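Local coordinates for protein glutamine synthetase (Helicobacter pylori, PDB 5ZLI) that belongs to the class I-beta glutamine synthetases, twelve-subunit enzymes whose chains combine a beta-grasp domain with a larger catalytic domain, at residues F142-I150 / Y158-G166. Residues are numbered along the deposited sequence; the frame is centred on the assembly and turned at random.
Sequences FFIFDSIKI and YYEVDSEEG
Val161 sets its CB squarely over the Phe145 ring, 4.0 Å from the ring centroid and only 3° off the normal, a CH-pi contact. The opposite face of the ring is taken by CB of Phe143, nearer the rim, so the phenyl group is sandwiched between its own strand and the hairpin, while CB of Ser163 lies at its edge. The same valine is reached from the other strand by Ile148, whose CG1 stands anti to the backbone N (chi1 164°) and brings CD1 to 3.8 Å from Val161 CG1. Ile148, Ile150, Val161 and Tyr159 thus share one face of the ribbon, and Tyr159 stacks its ring on Phe475 of a second subunit.

Lys149 and Tyr158 run side by side on the other face: the phenol lies with one face over the carbonyl O of Lys149, and its OH comes within 3.6 Å of Lys149 CB. The extended lysine chain carries NZ onward to a hydrogen bond with Ser173 of a third subunit.

Where the strand turns off after Phe145, the carbonyl O of Asp162 accepts hydrogen bonds from two backbone N-H groups. Asp146 N lies 2.8 Å from Asp162 O, in the carbonyl plane; the bond from Ser147 N to Asp162 O is longer, 3.3 Å, with the donor tilted 33° out of that plane. The carboxylate of Asp146 lies beside the type I turn that begins at Ser163, with OD2 3.4 Å from Ser163 CA. Its OD1 forms a salt bridge with Lys261, which probably helps balance the charge of Asp146 close to the carboxylates of Asp162 and Glu164.

Asp146 and Ser147 facing Asp162 make a classic beta bulge at the base of an antiparallel hairpin, strands 147-153 and 156-162, which follows directly on strand 133-145 of the catalytic-domain sheet and pairs at Tyr158 with a strand of the second subunit, continuing the hairpin sheet across the interface.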
ATOM      1  N   PHE B 142      -0.565 -24.083  34.009  1.00 25.35           N
ATOM      2  CA  PHE B 142      -1.054 -22.893  33.335  1.00 24.14           C
ATOM      3  C   PHE B 142      -0.367 -22.739  31.991  1.00 25.08           C
ATOM      4  O   PHE B 142       0.437 -23.566  31.577  1.00 23.93           O
ATOM      5  CB  PHE B 142      -0.811 -21.649  34.160  1.00 27.36           C
ATOM      6  CG  PHE B 142       0.635 -21.401  34.448  1.00 27.69           C
ATOM      7  CD1 PHE B 142       1.447 -20.798  33.517  1.00 25.48           C
ATOM      8  CD2 PHE B 142       1.163 -21.748  35.677  1.00 23.08           C
ATOM      9  CE1 PHE B 142       2.779 -20.569  33.795  1.00 26.84           C
ATOM     10  CE2 PHE B 142       2.452 -21.507  35.961  1.00 27.07           C
ATOM     11  CZ  PHE B 142       3.284 -20.917  35.010  1.00 29.60           C
ATOM     12  N   PHE B 143      -0.734 -21.677  31.297  1.00 27.34           N
ATOM     13  CA  PHE B 143      -0.241 -21.380  29.969  1.00 23.24           C
ATOM     14  C   PHE B 143       0.103 -19.910  29.909  1.00 28.19           C
ATOM     15  O   PHE B 143      -0.600 -19.067  30.469  1.00 29.14           O
ATOM     16  CB  PHE B 143      -1.269 -21.666  28.874  1.00 19.59           C
ATOM     17  CG  PHE B 143      -1.392 -23.103  28.503  1.00 21.70           C
ATOM     18  CD1 PHE B 143      -0.593 -23.642  27.492  1.00 21.76           C
ATOM     19  CD2 PHE B 143      -2.311 -23.918  29.144  1.00 19.03           C
ATOM     20  CE1 PHE B 143      -0.697 -24.974  27.140  1.00 24.23           C
ATOM     21  CE2 PHE B 143      -2.432 -25.253  28.795  1.00 23.50           C
ATOM     22  CZ  PHE B 143      -1.624 -25.790  27.790  1.00 22.10           C
ATOM     23  N   ILE B 144       1.145 -19.592  29.185  1.00 32.34           N
ATOM     24  CA  ILE B 144       1.489 -18.215  28.950  1.00 25.95           C
ATOM     25  C   ILE B 144       1.451 -18.019  27.460  1.00 23.55           C
ATOM     26  O   ILE B 144       2.255 -18.603  26.731  1.00 33.52           O
ATOM     27  CB  ILE B 144       2.845 -17.848  29.525  1.00 23.11           C
ATOM     28  CG1 ILE B 144       2.746 -17.942  31.052  1.00 23.09           C
ATOM     29  CG2 ILE B 144       3.292 -16.488  28.935  1.00 23.63           C
ATOM     30  CD1 ILE B 144       3.859 -17.251  31.809  1.00 20.80           C
ATOM     31  N   PHE B 145       0.468 -17.280  27.000  1.00 23.01           N
ATOM     32  CA  PHE B 145       0.298 -17.023  25.586  1.00 29.05           C
ATOM     33  C   PHE B 145       0.795 -15.624  25.215  1.00 33.90           C
ATOM     34  O   PHE B 145       1.079 -14.782  26.071  1.00 33.90           O
ATOM     35  CB  PHE B 145      -1.172 -17.246  25.219  1.00 33.10           C
ATOM     36  CG  PHE B 145      -1.628 -18.703  25.328  1.00 25.72           C
ATOM     37  CD1 PHE B 145      -0.923 -19.726  24.659  1.00 20.15           C
ATOM     38  CD2 PHE B 145      -2.761 -19.041  26.065  1.00 17.02           C
ATOM     39  CE1 PHE B 145      -1.335 -21.046  24.731  1.00 17.26           C
ATOM     40  CE2 PHE B 145      -3.189 -20.366  26.143  1.00 15.12           C
ATOM     41  CZ  PHE B 145      -2.479 -21.365  25.479  1.00 21.20           C
ATOM     42  N   ASP B 146       0.957 -15.400  23.908  1.00 38.50           N
ATOM     43  CA  ASP B 146       1.250 -14.055  23.405  1.00 39.72           C
ATOM     44  C   ASP B 146      -0.018 -13.264  23.150  1.00 36.73           C
ATOM     45  O   ASP B 146      -0.058 -12.048  23.372  1.00 35.50           O
ATOM     46  CB  ASP B 146       2.084 -14.104  22.114  1.00 32.47           C
ATOM     47  CG  ASP B 146       3.422 -14.757  22.317  1.00 42.08           C
ATOM     48  OD1 ASP B 146       3.971 -14.589  23.429  1.00 40.14           O
ATOM     49  OD2 ASP B 146       3.936 -15.408  21.376  1.00 48.97           O
ATOM     50  N   SER B 147      -1.040 -13.955  22.669  1.00 36.25           N
ATOM     51  CA  SER B 147      -2.252 -13.325  22.196  1.00 34.35           C
ATOM     52  C   SER B 147      -3.438 -14.249  22.396  1.00 31.54           C
ATOM     53  O   SER B 147      -3.330 -15.473  22.302  1.00 34.23           O
ATOM     54  CB  SER B 147      -2.124 -12.976  20.709  1.00 38.22           C
ATOM     55  OG  SER B 147      -3.356 -12.523  20.158  1.00 51.51           O
ATOM     56  N   ILE B 148      -4.578 -13.641  22.651  1.00 31.24           N
ATOM     57  CA  ILE B 148      -5.843 -14.344  22.673  1.00 34.02           C
ATOM     58  C   ILE B 148      -6.838 -13.427  21.974  1.00 31.76           C
ATOM     59  O   ILE B 148      -6.799 -12.216  22.181  1.00 30.27           O
ATOM     60  CB  ILE B 148      -6.246 -14.727  24.112  1.00 28.46           C
ATOM     61  CG1 ILE B 148      -7.727 -15.105  24.176  1.00 28.51           C
ATOM     62  CG2 ILE B 148      -5.794 -13.679  25.080  1.00 27.27           C
ATOM     63  CD1 ILE B 148      -8.064 -16.320  23.305  1.00 33.48           C
ATOM     64  N   LYS B 149      -7.600 -13.963  21.019  1.00 30.86           N
ATOM     65  CA  LYS B 149      -8.572 -13.167  20.271  1.00 31.08           C
ATOM     66  C   LYS B 149      -9.887 -13.917  20.265  1.00 37.25           C
ATOM     67  O   LYS B 149      -9.918 -15.110  19.954  1.00 39.74           O
ATOM     68  CB  LYS B 149      -8.127 -12.900  18.833  1.00 33.28           C
ATOM     69  CG  LYS B 149      -6.841 -12.083  18.695  1.00 41.77           C
ATOM     70  CD  LYS B 149      -6.717 -11.472  17.300  1.00 42.89           C
ATOM     71  CE  LYS B 149      -5.243 -11.219  16.952  1.00 49.03           C
ATOM     72  NZ  LYS B 149      -5.041 -10.810  15.529  1.00 54.10           N
ATOM     73  N   ILE B 150     -10.969 -13.228  20.609  1.00 33.62           N
ATOM     74  CA  ILE B 150     -12.262 -13.868  20.777  1.00 30.90           C
ATOM     75  C   ILE B 150     -13.338 -13.061  20.071  1.00 33.47           C
ATOM     76  O   ILE B 150     -13.216 -11.848  19.878  1.00 39.55           O
ATOM     77  CB  ILE B 150     -12.613 -14.062  22.263  1.00 34.58           C
ATOM     78  CG1 ILE B 150     -11.412 -14.591  23.035  1.00 27.14           C
ATOM     79  CG2 ILE B 150     -13.792 -14.990  22.424  1.00 35.45           C
ATOM     80  CD1 ILE B 150     -11.585 -14.415  24.500  1.00 37.67           C
ATOM     81  N   TYR B 158     -15.540 -17.376  17.527  1.00 37.92           N
ATOM     82  CA  TYR B 158     -14.131 -17.368  17.165  1.00 34.66           C
ATOM     83  C   TYR B 158     -13.199 -17.211  18.339  1.00 34.57           C
ATOM     84  O   TYR B 158     -13.383 -16.308  19.153  1.00 35.67           O
ATOM     85  CB  TYR B 158     -13.861 -16.244  16.197  1.00 36.79           C
ATOM     86  CG  TYR B 158     -12.413 -15.795  16.067  1.00 39.57           C
ATOM     87  CD1 TYR B 158     -12.020 -14.545  16.549  1.00 33.62           C
ATOM     88  CD2 TYR B 158     -11.458 -16.581  15.413  1.00 36.44           C
ATOM     89  CE1 TYR B 158     -10.739 -14.089  16.395  1.00 34.69           C
ATOM     90  CE2 TYR B 158     -10.155 -16.130  15.254  1.00 33.60           C
ATOM     91  CZ  TYR B 158      -9.805 -14.880  15.746  1.00 40.51           C
ATOM     92  OH  TYR B 158      -8.513 -14.410  15.598  1.00 46.49           O
ATOM     93  N   TYR B 159     -12.161 -18.041  18.392  1.00 33.59           N
ATOM     94  CA  TYR B 159     -11.058 -17.841  19.316  1.00 31.68           C
ATOM     95  C   TYR B 159      -9.737 -18.118  18.613  1.00 36.60           C
ATOM     96  O   TYR B 159      -9.662 -18.828  17.606  1.00 32.55           O
ATOM     97  CB  TYR B 159     -11.203 -18.701  20.588  1.00 30.19           C
ATOM     98  CG  TYR B 159     -10.706 -20.138  20.519  1.00 31.31           C
ATOM     99  CD1 TYR B 159      -9.352 -20.448  20.648  1.00 34.56           C
ATOM    100  CD2 TYR B 159     -11.604 -21.191  20.419  1.00 32.14           C
ATOM    101  CE1 TYR B 159      -8.909 -21.761  20.617  1.00 31.81           C
ATOM    102  CE2 TYR B 159     -11.174 -22.506  20.399  1.00 30.60           C
ATOM    103  CZ  TYR B 159      -9.824 -22.782  20.492  1.00 33.93           C
ATOM    104  OH  TYR B 159      -9.382 -24.086  20.456  1.00 35.91           O
ATOM    105  N   GLU B 160      -8.688 -17.535  19.164  1.00 32.79           N
ATOM    106  CA  GLU B 160      -7.353 -17.837  18.689  1.00 33.27           C
ATOM    107  C   GLU B 160      -6.352 -17.499  19.781  1.00 43.22           C
ATOM    108  O   GLU B 160      -6.166 -16.320  20.119  1.00 40.14           O
ATOM    109  CB  GLU B 160      -7.031 -17.063  17.440  1.00 35.94           C
ATOM    110  CG  GLU B 160      -5.608 -17.320  17.003  1.00 38.76           C
ATOM    111  CD  GLU B 160      -5.096 -16.257  16.064  1.00 58.28           C
ATOM    112  OE1 GLU B 160      -4.255 -15.428  16.516  1.00 56.70           O
ATOM    113  OE2 GLU B 160      -5.554 -16.254  14.886  1.00 57.82           O
ATOM    114  N   VAL B 161      -5.708 -18.508  20.307  1.00 33.54           N
ATOM    115  CA  VAL B 161      -4.554 -18.255  21.141  1.00 32.51           C
ATOM    116  C   VAL B 161      -3.354 -18.258  20.216  1.00 41.83           C
ATOM    117  O   VAL B 161      -3.368 -18.886  19.153  1.00 39.28           O
ATOM    118  CB  VAL B 161      -4.420 -19.312  22.239  1.00 32.10           C
ATOM    119  CG1 VAL B 161      -5.566 -19.158  23.184  1.00 33.86           C
ATOM    120  CG2 VAL B 161      -4.421 -20.674  21.618  1.00 26.61           C
ATOM    121  N   ASP B 162      -2.302 -17.561  20.612  1.00 40.25           N
ATOM    122  CA  ASP B 162      -1.106 -17.569  19.807  1.00 35.77           C
ATOM    123  C   ASP B 162       0.078 -17.537  20.747  1.00 39.99           C
ATOM    124  O   ASP B 162       0.020 -16.944  21.828  1.00 36.10           O
ATOM    125  CB  ASP B 162      -1.048 -16.412  18.814  1.00 41.87           C
ATOM    126  CG  ASP B 162      -0.250 -16.762  17.558  1.00 53.44           C
ATOM    127  OD1 ASP B 162      -0.746 -17.598  16.767  1.00 53.58           O
ATOM    128  OD2 ASP B 162       0.871 -16.228  17.368  1.00 55.22           O
ATOM    129  N   SER B 163       1.140 -18.216  20.322  1.00 39.72           N
ATOM    130  CA  SER B 163       2.362 -18.373  21.083  1.00 39.75           C
ATOM    131  C   SER B 163       3.505 -18.515  20.104  1.00 43.48           C
ATOM    132  O   SER B 163       3.329 -19.045  19.003  1.00 41.60           O
ATOM    133  CB  SER B 163       2.341 -19.609  21.981  1.00 36.08           C
ATOM    134  OG  SER B 163       3.422 -19.550  22.901  1.00 44.35           O
ATOM    135  N   GLU B 164       4.681 -18.032  20.510  1.00 35.83           N
ATOM    136  CA  GLU B 164       5.820 -18.174  19.629  1.00 39.51           C
ATOM    137  C   GLU B 164       6.250 -19.622  19.491  1.00 40.35           C
ATOM    138  O   GLU B 164       6.824 -19.993  18.460  1.00 38.93           O
ATOM    139  CB  GLU B 164       6.972 -17.334  20.129  1.00 47.47           C
ATOM    140  CG  GLU B 164       8.031 -17.155  19.080  1.00 47.37           C
ATOM    141  CD  GLU B 164       8.930 -16.013  19.420  1.00 58.00           C
ATOM    142  OE1 GLU B 164       9.101 -15.760  20.639  1.00 43.54           O
ATOM    143  OE2 GLU B 164       9.439 -15.365  18.474  1.00 69.15           O
ATOM    144  N   GLU B 165       5.956 -20.444  20.495  1.00 33.00           N
ATOM    145  CA  GLU B 165       6.328 -21.849  20.518  1.00 31.22           C
ATOM    146  C   GLU B 165       5.376 -22.740  19.727  1.00 34.95           C
ATOM    147  O   GLU B 165       5.650 -23.931  19.587  1.00 34.69           O
ATOM    148  CB  GLU B 165       6.353 -22.329  21.959  1.00 36.29           C
ATOM    149  CG  GLU B 165       7.133 -21.439  22.923  1.00 42.33           C
ATOM    150  CD  GLU B 165       7.428 -22.143  24.252  1.00 57.11           C
ATOM    151  OE1 GLU B 165       6.994 -23.304  24.408  1.00 52.57           O
ATOM    152  OE2 GLU B 165       8.073 -21.543  25.153  1.00 58.78           O
ATOM    153  N   GLY B 166       4.241 -22.219  19.269  1.00 36.53           N
ATOM    154  CA  GLY B 166       3.211 -23.078  18.718  1.00 35.01           C
ATOM    155  C   GLY B 166       3.575 -23.618  17.347  1.00 35.53           C
ATOM    156  O   GLY B 166       4.071 -22.897  16.483  1.00 33.44           O
TER